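Local coordinates for plasmodesmata-located protein 8 (Arabidopsis thaliana, PDB 6GRF), which probably modulates cell-to-cell trafficking at plasmodesmata and carries two tandem DUF26 domains in its probably extracellular part, at residues D41-S46 / C68-R73; T89-Y94 / A98-E103; G166-V171 / A181-S186; G188-L193 / A209-S214. One frame throughout, in Å; residues are numbered along the deposited sequence.

Contact 1: D41-S46 / C68-R73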
loop_
_atom_site.group_PDB
_atom_site.type_symbol
_atom_site.label_atom_id
_atom_site.label_comp_id
_atom_site.label_asym_id
_atom_site.label_seq_id
_atom_site.Cartn_x
_atom_site.Cartn_y
_atom_site.Cartn_z
ATOM N N ASP A 41 17.336 -7.733 -0.041
ATOM C CA ASP A 41 17.700 -7.594 1.382
ATOM C C ASP A 41 17.113 -6.332 2.033
ATOM O O ASP A 41 17.611 -5.889 3.068
ATOM C CB ASP A 41 19.219 -7.663 1.562
ATOM C CG ASP A 41 19.982 -6.750 0.625
ATOM O OD1 ASP A 41 19.418 -5.704 0.247
ATOM O OD2 ASP A 41 21.130 -7.106 0.273
ATOM N N ALA A 42 16.026 -5.788 1.488
ATOM C CA ALA A 42 15.261 -4.787 2.215
ATOM C C ALA A 42 13.790 -4.890 1.807
ATOM O O ALA A 42 13.466 -5.078 0.630
ATOM C CB ALA A 42 15.820 -3.404 1.978
ATOM N N SER A 43 12.922 -4.783 2.813
ATOM C CA SER A 43 11.481 -4.859 2.658
ATOM C C SER A 43 10.888 -3.545 2.133
ATOM O O SER A 43 9.780 -3.534 1.621
ATOM C CB SER A 43 10.864 -5.244 3.967
ATOM O OG SER A 43 11.204 -6.585 4.248
ATOM N N PHE A 44 11.623 -2.446 2.307
ATOM C CA PHE A 44 11.226 -1.126 1.850
ATOM C C PHE A 44 12.454 -0.380 1.319
ATOM O O PHE A 44 13.534 -0.481 1.872
ATOM C CB PHE A 44 10.599 -0.306 2.986
ATOM C CG PHE A 44 10.630 1.177 2.708
ATOM C CD1 PHE A 44 9.691 1.759 1.874
ATOM C CD2 PHE A 44 11.655 1.971 3.192
ATOM C CE1 PHE A 44 9.759 3.108 1.557
ATOM C CE2 PHE A 44 11.709 3.323 2.883
ATOM C CZ PHE A 44 10.765 3.887 2.060
ATOM N N ASN A 45 12.273 0.380 0.240
ATOM C CA ASN A 45 13.283 1.339 -0.167
ATOM C C ASN A 45 12.644 2.420 -1.044
ATOM O O ASN A 45 11.580 2.244 -1.632
ATOM C CB ASN A 45 14.484 0.671 -0.837
ATOM C CG ASN A 45 15.796 1.315 -0.442
ATOM O OD1 ASN A 45 15.809 2.422 0.077
ATOM N ND2 ASN A 45 16.910 0.642 -0.677
ATOM N N SER A 46 13.361 3.538 -1.104
ATOM C CA SER A 46 12.991 4.783 -1.727
ATOM C C SER A 46 14.009 5.085 -2.841
ATOM O O SER A 46 15.162 4.784 -2.656
ATOM C CB SER A 46 13.048 5.848 -0.683
ATOM O OG SER A 46 12.163 6.885 -1.012
ATOM N N CYS A 68 7.201 -4.244 0.938
ATOM C CA CYS A 68 6.704 -5.600 1.142
ATOM C C CYS A 68 6.013 -5.684 2.505
ATOM O O CYS A 68 6.276 -4.881 3.393
ATOM C CB CYS A 68 7.818 -6.637 1.088
ATOM S SG CYS A 68 8.573 -6.771 -0.553
ATOM N N ARG A 69 5.133 -6.675 2.657
ATOM C CA ARG A 69 4.615 -7.013 3.967
ATOM C C ARG A 69 5.811 -7.310 4.878
ATOM O O ARG A 69 6.621 -8.166 4.570
ATOM C CB ARG A 69 3.640 -8.188 3.878
ATOM C CG ARG A 69 2.183 -7.763 3.767
ATOM C CD ARG A 69 1.235 -8.946 3.630
ATOM N NE ARG A 69 1.172 -9.783 4.815
ATOM C CZ ARG A 69 0.276 -9.643 5.792
ATOM N NH1 ARG A 69 -0.507 -8.576 5.818
ATOM N NH2 ARG A 69 0.153 -10.568 6.734
ATOM N N ASP A 70 5.902 -6.573 5.990
ATOM C CA ASP A 70 7.023 -6.651 6.930
ATOM C C ASP A 70 7.065 -8.005 7.651
ATOM O O ASP A 70 8.070 -8.326 8.264
ATOM C CB ASP A 70 6.950 -5.532 7.975
ATOM C CG ASP A 70 7.763 -4.290 7.651
ATOM O OD1 ASP A 70 8.874 -4.440 7.101
ATOM O OD2 ASP A 70 7.282 -3.177 7.965
ATOM N N ASP A 71 5.976 -8.781 7.600
ATOM C CA ASP A 71 5.914 -10.082 8.288
ATOM C C ASP A 71 6.249 -11.227 7.320
ATOM O O ASP A 71 5.879 -12.375 7.578
ATOM C CB ASP A 71 4.554 -10.303 8.968
ATOM C CG ASP A 71 3.351 -10.206 8.040
ATOM O OD1 ASP A 71 3.463 -9.524 7.008
ATOM O OD2 ASP A 71 2.307 -10.803 8.361
ATOM N N LEU A 72 6.973 -10.928 6.235
ATOM C CA LEU A 72 7.333 -11.942 5.235
ATOM C C LEU A 72 8.852 -11.999 5.042
ATOM O O LEU A 72 9.567 -11.034 5.311
ATOM C CB LEU A 72 6.617 -11.636 3.915
ATOM C CG LEU A 72 5.149 -12.065 3.851
ATOM C CD1 LEU A 72 4.610 -11.904 2.436
ATOM C CD2 LEU A 72 4.955 -13.499 4.340
ATOM N N ARG A 73 9.311 -13.155 4.548
ATOM C CA ARG A 73 10.723 -13.490 4.400
ATOM C C ARG A 73 11.297 -12.741 3.189
ATOM O O ARG A 73 10.543 -12.275 2.332
ATOM C CB ARG A 73 10.885 -15.009 4.245
ATOM C CG ARG A 73 10.233 -15.833 5.348
ATOM C CD ARG A 73 10.214 -17.326 5.060
ATOM N NE ARG A 73 9.335 -17.678 3.951
ATOM C CZ ARG A 73 9.208 -18.901 3.442
ATOM N NH1 ARG A 73 9.922 -19.903 3.930
ATOM N NH2 ARG A 73 8.365 -19.117 2.446
#
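S43 and C68 meet through the backbone: C68 N donates to S43 O at 2.8 Å. The bond is nearly straight, with an N-H...O angle of 175°. The same oxygen, S43 O, has C68 CB beside it at 3.7 Å, so the cysteine presents its amide and its first side-chain carbon to one carbonyl. C68 SG is swung to the side of its own backbone N (chi1 -66°), and it is held there by the disulfide to C77 in helix 74-91. A lighter contact comes from D70, whose carboxylate oxygen OD1 rests against S43 CB at 3.8 Å; it is the end of this side chain, more than its root, that draws near.

One shell out, a type I turn from R69 to L72 carries D70, with L72 N reaching back to R69 O in a weak bond. R69 and D71 bridge the turn: R69 NH2 and D71 OD2 form a salt bridge at 2.7 Å. The R69 guanidinium also makes a cation-pi contact with Y167, and D70 and D71 both touch Y156, so this turn lies against the second Gnk2-homologous domain.

The arrangement is the end of an antiparallel strand pair. S43 O just precedes edge strand 44-49, and C68 closes its neighbour 62-68 before the chain turns into helix 74-91, in the disulfide-stapled alpha/beta fold of the DUF26 (Gnk2-like) domain.

Contact 2: T89-Y94 / A98-E103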
loop_
_atom_site.group_PDB
_atom_site.type_symbol
_atom_site.label_atom_id
_atom_site.label_comp_id
_atom_site.label_asym_id
_atom_site.label_seq_id
_atom_site.Cartn_x
_atom_site.Cartn_y
_atom_site.Cartn_z
ATOM N N THR A 89 3.834 -2.791 -15.292
ATOM C CA THR A 89 4.103 -2.513 -16.717
ATOM C C THR A 89 2.909 -2.968 -17.564
ATOM O O THR A 89 2.522 -2.276 -18.491
ATOM C CB THR A 89 5.414 -3.179 -17.162
ATOM O OG1 THR A 89 6.480 -2.596 -16.412
ATOM C CG2 THR A 89 5.688 -3.038 -18.643
ATOM N N LEU A 90 2.342 -4.131 -17.217
ATOM C CA LEU A 90 1.235 -4.763 -17.943
ATOM C C LEU A 90 -0.039 -3.906 -17.866
ATOM O O LEU A 90 -0.656 -3.645 -18.893
ATOM C CB LEU A 90 0.989 -6.166 -17.368
ATOM C CG LEU A 90 0.190 -7.127 -18.253
ATOM C CD1 LEU A 90 0.590 -8.579 -17.995
ATOM C CD2 LEU A 90 -1.312 -6.950 -18.057
ATOM N N ILE A 91 -0.456 -3.505 -16.658
ATOM C CA ILE A 91 -1.744 -2.787 -16.507
ATOM C C ILE A 91 -1.571 -1.287 -16.768
ATOM O O ILE A 91 -2.559 -0.615 -17.001
ATOM C CB ILE A 91 -2.423 -3.040 -15.143
ATOM C CG1 ILE A 91 -1.575 -2.559 -13.963
ATOM C CG2 ILE A 91 -2.818 -4.502 -15.004
ATOM C CD1 ILE A 91 -2.367 -2.362 -12.689
ATOM N N CYS A 92 -0.336 -0.770 -16.717
ATOM C CA CYS A 92 -0.079 0.666 -16.888
ATOM C C CYS A 92 1.050 0.892 -17.893
ATOM O O CYS A 92 2.110 1.369 -17.529
ATOM C CB CYS A 92 0.273 1.311 -15.554
ATOM S SG CYS A 92 -1.067 1.214 -14.341
ATOM N N PRO A 93 0.856 0.547 -19.183
ATOM C CA PRO A 93 1.936 0.558 -20.176
ATOM C C PRO A 93 2.860 1.793 -20.274
ATOM O O PRO A 93 4.096 1.652 -20.336
ATOM C CB PRO A 93 1.180 0.446 -21.513
ATOM C CG PRO A 93 -0.117 -0.267 -21.183
ATOM C CD PRO A 93 -0.422 0.080 -19.742
ATOM N N TYR A 94 2.273 2.989 -20.350
ATOM C CA TYR A 94 3.040 4.178 -20.711
ATOM C C TYR A 94 2.670 5.334 -19.785
ATOM O O TYR A 94 2.575 6.464 -20.222
ATOM C CB TYR A 94 2.810 4.521 -22.184
ATOM C CG TYR A 94 3.552 3.616 -23.129
ATOM C CD1 TYR A 94 4.917 3.758 -23.319
ATOM C CD2 TYR A 94 2.908 2.591 -23.798
ATOM C CE1 TYR A 94 5.621 2.920 -24.166
ATOM C CE2 TYR A 94 3.594 1.753 -24.664
ATOM C CZ TYR A 94 4.958 1.913 -24.843
ATOM O OH TYR A 94 5.644 1.088 -25.686
ATOM N N ALA A 98 2.190 5.430 -11.580
ATOM C CA ALA A 98 1.502 4.163 -11.405
ATOM C C ALA A 98 1.703 3.662 -9.977
ATOM O O ALA A 98 2.739 3.915 -9.347
ATOM C CB ALA A 98 2.003 3.141 -12.397
ATOM N N SER A 99 0.697 2.948 -9.480
ATOM C CA SER A 99 0.824 2.230 -8.228
ATOM C C SER A 99 0.110 0.879 -8.353
ATOM O O SER A 99 -0.816 0.717 -9.154
ATOM C CB SER A 99 0.310 3.049 -7.084
ATOM O OG SER A 99 -1.075 3.282 -7.237
ATOM N N LEU A 100 0.590 -0.086 -7.569
ATOM C CA LEU A 100 0.110 -1.445 -7.610
ATOM C C LEU A 100 0.241 -2.070 -6.225
ATOM O O LEU A 100 1.330 -2.106 -5.661
ATOM C CB LEU A 100 0.935 -2.246 -8.614
ATOM C CG LEU A 100 0.635 -3.741 -8.607
ATOM C CD1 LEU A 100 -0.760 -4.005 -9.155
ATOM C CD2 LEU A 100 1.682 -4.504 -9.397
ATOM N N GLN A 101 -0.874 -2.613 -5.733
ATOM C CA GLN A 101 -0.928 -3.288 -4.465
ATOM C C GLN A 101 -1.318 -4.747 -4.722
ATOM O O GLN A 101 -2.415 -5.036 -5.219
ATOM C CB GLN A 101 -1.904 -2.549 -3.551
ATOM C CG GLN A 101 -2.068 -3.184 -2.177
ATOM C CD GLN A 101 -0.935 -2.884 -1.230
ATOM O OE1 GLN A 101 -0.248 -3.790 -0.770
ATOM N NE2 GLN A 101 -0.753 -1.617 -0.899
ATOM N N LEU A 102 -0.363 -5.644 -4.457
ATOM C CA LEU A 102 -0.599 -7.073 -4.356
ATOM C C LEU A 102 -0.740 -7.405 -2.870
ATOM O O LEU A 102 -0.401 -6.576 -2.022
ATOM C CB LEU A 102 0.574 -7.831 -4.986
ATOM C CG LEU A 102 0.924 -7.467 -6.434
ATOM C CD1 LEU A 102 1.966 -8.420 -6.991
ATOM C CD2 LEU A 102 -0.304 -7.476 -7.333
ATOM N N GLU A 103 -1.215 -8.611 -2.555
ATOM C CA GLU A 103 -1.367 -9.006 -1.159
ATOM C C GLU A 103 -0.047 -8.794 -0.397
ATOM O O GLU A 103 -0.047 -8.312 0.727
ATOM C CB GLU A 103 -1.845 -10.455 -1.055
ATOM C CG GLU A 103 -2.001 -10.950 0.375
ATOM C CD GLU A 103 -2.813 -10.041 1.288
ATOM O OE1 GLU A 103 -3.909 -9.583 0.863
ATOM O OE2 GLU A 103 -2.340 -9.773 2.421
#
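C92 and A98 pack together where helix 74-91 ends and the chain doubles back into strand 98-102, a helix-turn-strand connection that lays the helix across the five-stranded antiparallel sheet of the first DUF26 domain. C92 is the first residue to leave helical geometry, and its side chain sets out toward the strand. C92 CB meets A98 CB at 4.0 Å, methylene against methyl. One atom further, SG stands beside the backbone N, opposite the carbonyl carbon (chi1 -62°), and still keeps to the alanine, with C92 SG 4.1 Å from A98 CB. The tip then goes on into the disulfide with C13, at the end of edge strand 8-13. The small A98 methyl is therefore touched by both side-chain atoms of a cysteine that joins the helix end covalently to the strand next door.

A98 and L100, two residues apart on the strand, both turn their side chains to the helix. L100 packs on helix 74-91 beside I88, which also touches A98, and S84 and Q87 touch the leucine as well. No hydrogen bond joins the two segments; the join is made by carbon and sulfur. Beside it, I91 stretches out along CG1 (chi2 161°), until its terminal methyl CD1 lies 4.2 Å from L100 CD1.

Contact 3: G166-V171 / A181-S186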
loop_
_atom_site.group_PDB
_atom_site.type_symbol
_atom_site.label_atom_id
_atom_site.label_comp_id
_atom_site.label_asym_id
_atom_site.label_seq_id
_atom_site.Cartn_x
_atom_site.Cartn_y
_atom_site.Cartn_z
ATOM N N GLY A 166 -7.203 -7.953 12.950
ATOM C CA GLY A 166 -6.855 -6.783 12.165
ATOM C C GLY A 166 -5.386 -6.766 11.774
ATOM O O GLY A 166 -4.567 -7.396 12.403
ATOM N N TYR A 167 -5.080 -6.015 10.712
ATOM C CA TYR A 167 -3.729 -5.823 10.212
ATOM C C TYR A 167 -3.640 -4.396 9.668
ATOM O O TYR A 167 -4.564 -3.922 8.983
ATOM C CB TYR A 167 -3.380 -6.860 9.142
ATOM C CG TYR A 167 -1.956 -6.785 8.665
ATOM C CD1 TYR A 167 -1.567 -5.851 7.714
ATOM C CD2 TYR A 167 -0.982 -7.610 9.200
ATOM C CE1 TYR A 167 -0.250 -5.748 7.298
ATOM C CE2 TYR A 167 0.341 -7.521 8.792
ATOM C CZ TYR A 167 0.703 -6.595 7.830
ATOM O OH TYR A 167 1.996 -6.501 7.414
ATOM N N ALA A 168 -2.577 -3.698 10.053
ATOM C CA ALA A 168 -2.263 -2.383 9.500
ATOM C C ALA A 168 -0.766 -2.291 9.195
ATOM O O ALA A 168 0.055 -2.918 9.857
ATOM C CB ALA A 168 -2.681 -1.284 10.442
ATOM N N GLN A 169 -0.454 -1.490 8.175
ATOM C CA GLN A 169 0.902 -1.318 7.656
ATOM C C GLN A 169 1.028 0.148 7.229
ATOM O O GLN A 169 0.136 0.662 6.557
ATOM C CB GLN A 169 1.125 -2.312 6.511
ATOM C CG GLN A 169 2.367 -2.080 5.650
ATOM C CD GLN A 169 3.521 -2.986 6.009
ATOM O OE1 GLN A 169 4.539 -2.533 6.536
ATOM N NE2 GLN A 169 3.372 -4.273 5.748
ATOM N N CYS A 170 2.090 0.809 7.703
ATOM C CA CYS A 170 2.540 2.108 7.175
ATOM C C CYS A 170 3.678 1.900 6.176
ATOM O O CYS A 170 4.608 1.125 6.443
ATOM C CB CYS A 170 3.048 3.015 8.284
ATOM S SG CYS A 170 1.697 3.777 9.209
ATOM N N VAL A 171 3.628 2.637 5.064
ATOM C CA VAL A 171 4.713 2.609 4.089
ATOM C C VAL A 171 5.932 3.293 4.721
ATOM O O VAL A 171 5.805 4.304 5.374
ATOM C CB VAL A 171 4.293 3.248 2.755
ATOM C CG1 VAL A 171 5.452 3.303 1.775
ATOM C CG2 VAL A 171 3.122 2.502 2.137
ATOM N N ALA A 181 -1.061 9.364 12.087
ATOM C CA ALA A 181 -2.109 10.178 11.450
ATOM C C ALA A 181 -2.707 9.439 10.244
ATOM O O ALA A 181 -3.916 9.488 10.027
ATOM C CB ALA A 181 -1.537 11.523 11.050
ATOM N N CYS A 182 -1.860 8.756 9.463
ATOM C CA CYS A 182 -2.314 8.032 8.301
ATOM C C CYS A 182 -3.253 6.895 8.738
ATOM O O CYS A 182 -4.329 6.720 8.174
ATOM C CB CYS A 182 -1.128 7.505 7.498
ATOM S SG CYS A 182 -1.566 6.845 5.865
ATOM N N LEU A 183 -2.833 6.125 9.746
ATOM C CA LEU A 183 -3.631 4.979 10.222
ATOM C C LEU A 183 -4.905 5.478 10.907
ATOM O O LEU A 183 -5.948 4.867 10.747
ATOM C CB LEU A 183 -2.792 4.102 11.156
ATOM C CG LEU A 183 -1.716 3.288 10.444
ATOM C CD1 LEU A 183 -0.868 2.516 11.431
ATOM C CD2 LEU A 183 -2.339 2.357 9.428
ATOM N N ALA A 184 -4.818 6.606 11.618
ATOM C CA ALA A 184 -6.000 7.234 12.228
ATOM C C ALA A 184 -7.051 7.505 11.145
ATOM O O ALA A 184 -8.211 7.201 11.328
ATOM C CB ALA A 184 -5.634 8.504 12.965
ATOM N N GLU A 185 -6.620 8.039 10.000
ATOM C CA GLU A 185 -7.527 8.290 8.895
ATOM C C GLU A 185 -8.067 6.969 8.320
ATOM O O GLU A 185 -9.213 6.912 7.930
ATOM C CB GLU A 185 -6.829 9.134 7.822
ATOM C CG GLU A 185 -7.713 9.470 6.626
ATOM C CD GLU A 185 -8.819 10.471 6.906
ATOM O OE1 GLU A 185 -8.857 11.008 8.033
ATOM O OE2 GLU A 185 -9.636 10.721 5.987
ATOM N N SER A 186 -7.227 5.935 8.208
ATOM C CA SER A 186 -7.652 4.614 7.701
ATOM C C SER A 186 -8.831 4.064 8.507
ATOM O O SER A 186 -9.803 3.580 7.957
ATOM C CB SER A 186 -6.543 3.617 7.772
ATOM O OG SER A 186 -5.865 3.557 6.544
#
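L183 reaches from helix 176-193 onto strand 164-170 and divides its two methyls between A168 and C170. Its CG is placed beside the backbone N, trans to the carbonyl carbon (chi1 -72°), and chi2 of 176° completes a common leucine shape whose forked end faces the strand. One prong, L183 CD2, comes down on A168 CB at 3.8 Å and passes the backbone oxygen of Q169 more loosely. The other prong, L183 CD1, lies against C170 SG at 3.6 Å, and the branch point L183 CG is almost as near that sulfur, at 3.7 Å. The fork thus straddles two residues that are two apart in the strand.

C170 makes its share of the contact with the sulfur: its SG bends to the backbone-N side and meets the leucine there. That sulfur is bonded to C179, in the first turn of the same helix. A second disulfide, C182 to C207, fastens the helix to the next strand of the sheet from the residue just before L183. The strand and helix segments run at 141° to each other, with axes 9.2 Å apart at closest approach.

All the touching residues are buried, and no hydrogen bond crosses between the segments. The chemistry is that of a hydrophobic core: methyl groups meet methyl and disulfide sulfur, so dispersion and exclusion of water hold the faces together, while the covalent sulfur bridges probably limit how far helix and sheet can slide.

Contact 4: G188-L193 / A209-S214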
loop_
_atom_site.group_PDB
_atom_site.type_symbol
_atom_site.label_atom_id
_atom_site.label_comp_id
_atom_site.label_asym_id
_atom_site.label_seq_id
_atom_site.Cartn_x
_atom_site.Cartn_y
_atom_site.Cartn_z
ATOM N N GLY A 188 -10.792 5.629 10.685
ATOM C CA GLY A 188 -11.940 6.495 10.483
ATOM C C GLY A 188 -12.727 6.066 9.257
ATOM O O GLY A 188 -13.947 6.001 9.279
ATOM N N LYS A 189 -12.001 5.750 8.182
ATOM C CA LYS A 189 -12.599 5.395 6.914
ATOM C C LYS A 189 -13.265 4.021 7.002
ATOM O O LYS A 189 -14.319 3.824 6.420
ATOM C CB LYS A 189 -11.547 5.375 5.805
ATOM C CG LYS A 189 -11.036 6.736 5.376
ATOM C CD LYS A 189 -12.081 7.575 4.704
ATOM C CE LYS A 189 -11.478 8.703 3.898
ATOM N NZ LYS A 189 -12.545 9.600 3.394
ATOM N N LEU A 190 -12.607 3.073 7.677
ATOM C CA LEU A 190 -13.148 1.736 7.856
ATOM C C LEU A 190 -14.501 1.877 8.559
ATOM O O LEU A 190 -15.484 1.306 8.117
ATOM C CB LEU A 190 -12.173 0.840 8.639
ATOM C CG LEU A 190 -11.050 0.201 7.819
ATOM C CD1 LEU A 190 -9.944 -0.351 8.706
ATOM C CD2 LEU A 190 -11.576 -0.890 6.905
ATOM N N LYS A 191 -14.548 2.722 9.590
ATOM C CA LYS A 191 -15.755 2.900 10.384
ATOM C C LYS A 191 -16.840 3.574 9.538
ATOM O O LYS A 191 -17.989 3.194 9.610
ATOM C CB LYS A 191 -15.470 3.715 11.647
ATOM C CG LYS A 191 -14.668 2.998 12.726
ATOM C CD LYS A 191 -14.071 3.965 13.724
ATOM C CE LYS A 191 -13.013 3.350 14.614
ATOM N NZ LYS A 191 -13.610 2.617 15.757
ATOM N N ASN A 192 -16.470 4.569 8.727
ATOM C CA ASN A 192 -17.472 5.476 8.161
ATOM C C ASN A 192 -17.967 4.947 6.804
ATOM O O ASN A 192 -19.123 5.175 6.454
ATOM C CB ASN A 192 -16.982 6.929 8.230
ATOM C CG ASN A 192 -17.047 7.474 9.654
ATOM O OD1 ASN A 192 -18.131 7.774 10.173
ATOM N ND2 ASN A 192 -15.906 7.559 10.332
ATOM N N LEU A 193 -17.144 4.167 6.090
ATOM C CA LEU A 193 -17.539 3.591 4.783
ATOM C C LEU A 193 -18.099 2.165 4.925
ATOM O O LEU A 193 -18.913 1.745 4.105
ATOM C CB LEU A 193 -16.328 3.593 3.846
ATOM C CG LEU A 193 -15.710 4.961 3.547
ATOM C CD1 LEU A 193 -14.430 4.803 2.736
ATOM C CD2 LEU A 193 -16.689 5.868 2.820
ATOM N N ALA A 209 -5.106 -0.582 6.357
ATOM C CA ALA A 209 -5.633 -1.271 7.506
ATOM C C ALA A 209 -6.811 -2.136 7.056
ATOM O O ALA A 209 -7.591 -1.718 6.197
ATOM C CB ALA A 209 -6.042 -0.269 8.549
ATOM N N ARG A 210 -6.881 -3.345 7.628
ATOM C CA ARG A 210 -7.874 -4.370 7.321
ATOM C C ARG A 210 -8.361 -4.952 8.648
ATOM O O ARG A 210 -7.602 -5.058 9.574
ATOM C CB ARG A 210 -7.313 -5.581 6.558
ATOM C CG ARG A 210 -6.554 -5.281 5.278
ATOM C CD ARG A 210 -6.465 -6.463 4.319
ATOM N NE ARG A 210 -5.402 -7.395 4.663
ATOM C CZ ARG A 210 -5.543 -8.419 5.501
ATOM N NH1 ARG A 210 -6.734 -8.673 6.020
ATOM N NH2 ARG A 210 -4.499 -9.174 5.816
ATOM N N TYR A 211 -9.619 -5.371 8.694
ATOM C CA TYR A 211 -10.091 -6.239 9.784
ATOM C C TYR A 211 -11.026 -7.289 9.180
ATOM O O TYR A 211 -11.599 -7.079 8.115
ATOM C CB TYR A 211 -10.775 -5.440 10.899
ATOM C CG TYR A 211 -12.159 -4.984 10.523
ATOM C CD1 TYR A 211 -13.249 -5.829 10.653
ATOM C CD2 TYR A 211 -12.365 -3.744 9.947
ATOM C CE1 TYR A 211 -14.512 -5.442 10.245
ATOM C CE2 TYR A 211 -13.627 -3.330 9.558
ATOM C CZ TYR A 211 -14.703 -4.183 9.708
ATOM O OH TYR A 211 -15.943 -3.782 9.316
ATOM N N TRP A 212 -11.165 -8.411 9.894
ATOM C CA TRP A 212 -12.029 -9.511 9.494
ATOM C C TRP A 212 -12.449 -10.324 10.736
ATOM O O TRP A 212 -11.776 -10.313 11.771
ATOM C CB TRP A 212 -11.323 -10.352 8.419
ATOM C CG TRP A 212 -10.090 -11.036 8.912
ATOM C CD1 TRP A 212 -10.014 -12.311 9.382
ATOM C CD2 TRP A 212 -8.761 -10.494 9.028
ATOM N NE1 TRP A 212 -8.737 -12.605 9.771
ATOM C CE2 TRP A 212 -7.941 -11.514 9.554
ATOM C CE3 TRP A 212 -8.174 -9.259 8.725
ATOM C CZ2 TRP A 212 -6.581 -11.338 9.801
ATOM C CZ3 TRP A 212 -6.829 -9.081 8.974
ATOM C CH2 TRP A 212 -6.042 -10.107 9.504
ATOM N N GLY A 213 -13.604 -10.986 10.640
ATOM C CA GLY A 213 -14.050 -11.979 11.624
ATOM C C GLY A 213 -13.415 -13.333 11.346
ATOM O O GLY A 213 -13.207 -13.693 10.183
ATOM N N SER A 214 -13.102 -14.076 12.416
ATOM C CA SER A 214 -12.444 -15.399 12.342
ATOM C C SER A 214 -13.473 -16.506 12.058
ATOM O O SER A 214 -13.576 -16.974 10.906
ATOM C CB SER A 214 -11.654 -15.687 13.595
ATOM O OG SER A 214 -10.579 -14.775 13.731
#
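Y211 OH is gripped by two partners, hydrogen-bonded to A197 O and to R142 NH2. These bonds tie down the far end of a ring that lies beside L190. The ring leaves its strand with CG between the backbone N and the carbonyl carbon (chi1 76°), a crowded position that brings Y211 CE2 to 4.1 Å from L190 CD2, which approaches the ring obliquely; L190 and Y211 run alongside one another with their ends pointing opposite ways.

L190 works with both methyls. L190 CD1 sits 3.7 Å from A209 O and 3.9 Å from A209 CB, while CD2 spans between that same carbonyl and the tyrosine. Within the helix, G188 O accepts twice from one residue: N192 ND2 at 2.7 Å and N192 N at 3.0 Å approach from opposite faces of the carbonyl plane, so the asparagine side chain folds back over the last turn.

The helix and strand segments run at 50° to each other, with axes 9.6 Å apart at closest approach. L190 also touches A200 and V202 of strand 199-204 and L146 of helix 136-149, so it fills the place where its own helix, 176-193, meets both the sheet and helix 136-149.

How the contacts relate
From the N terminus the four contacts follow one another in series; none nests in or crosses another. Contact 1 closes the excursion through strands 44-49 and 62-68, and contact 2 closes the short turn leaving helix 74-91, both on the first domain's sheet. Contact 3 closes the turn from strand 164-170 into helix 176-193. Contact 4 then brings that helix's end to strand 207-213 after the 199-204 hairpin partner has been laid down. Contacts 3 and 4 sit about 11 Å apart between centres on neighbouring strands, joined by a probable Y167 O to R210 N hydrogen bond (2.7 Å). Across the domain boundary, contact 1 touches contact 3, whereas contacts 2 and 3 do not touch.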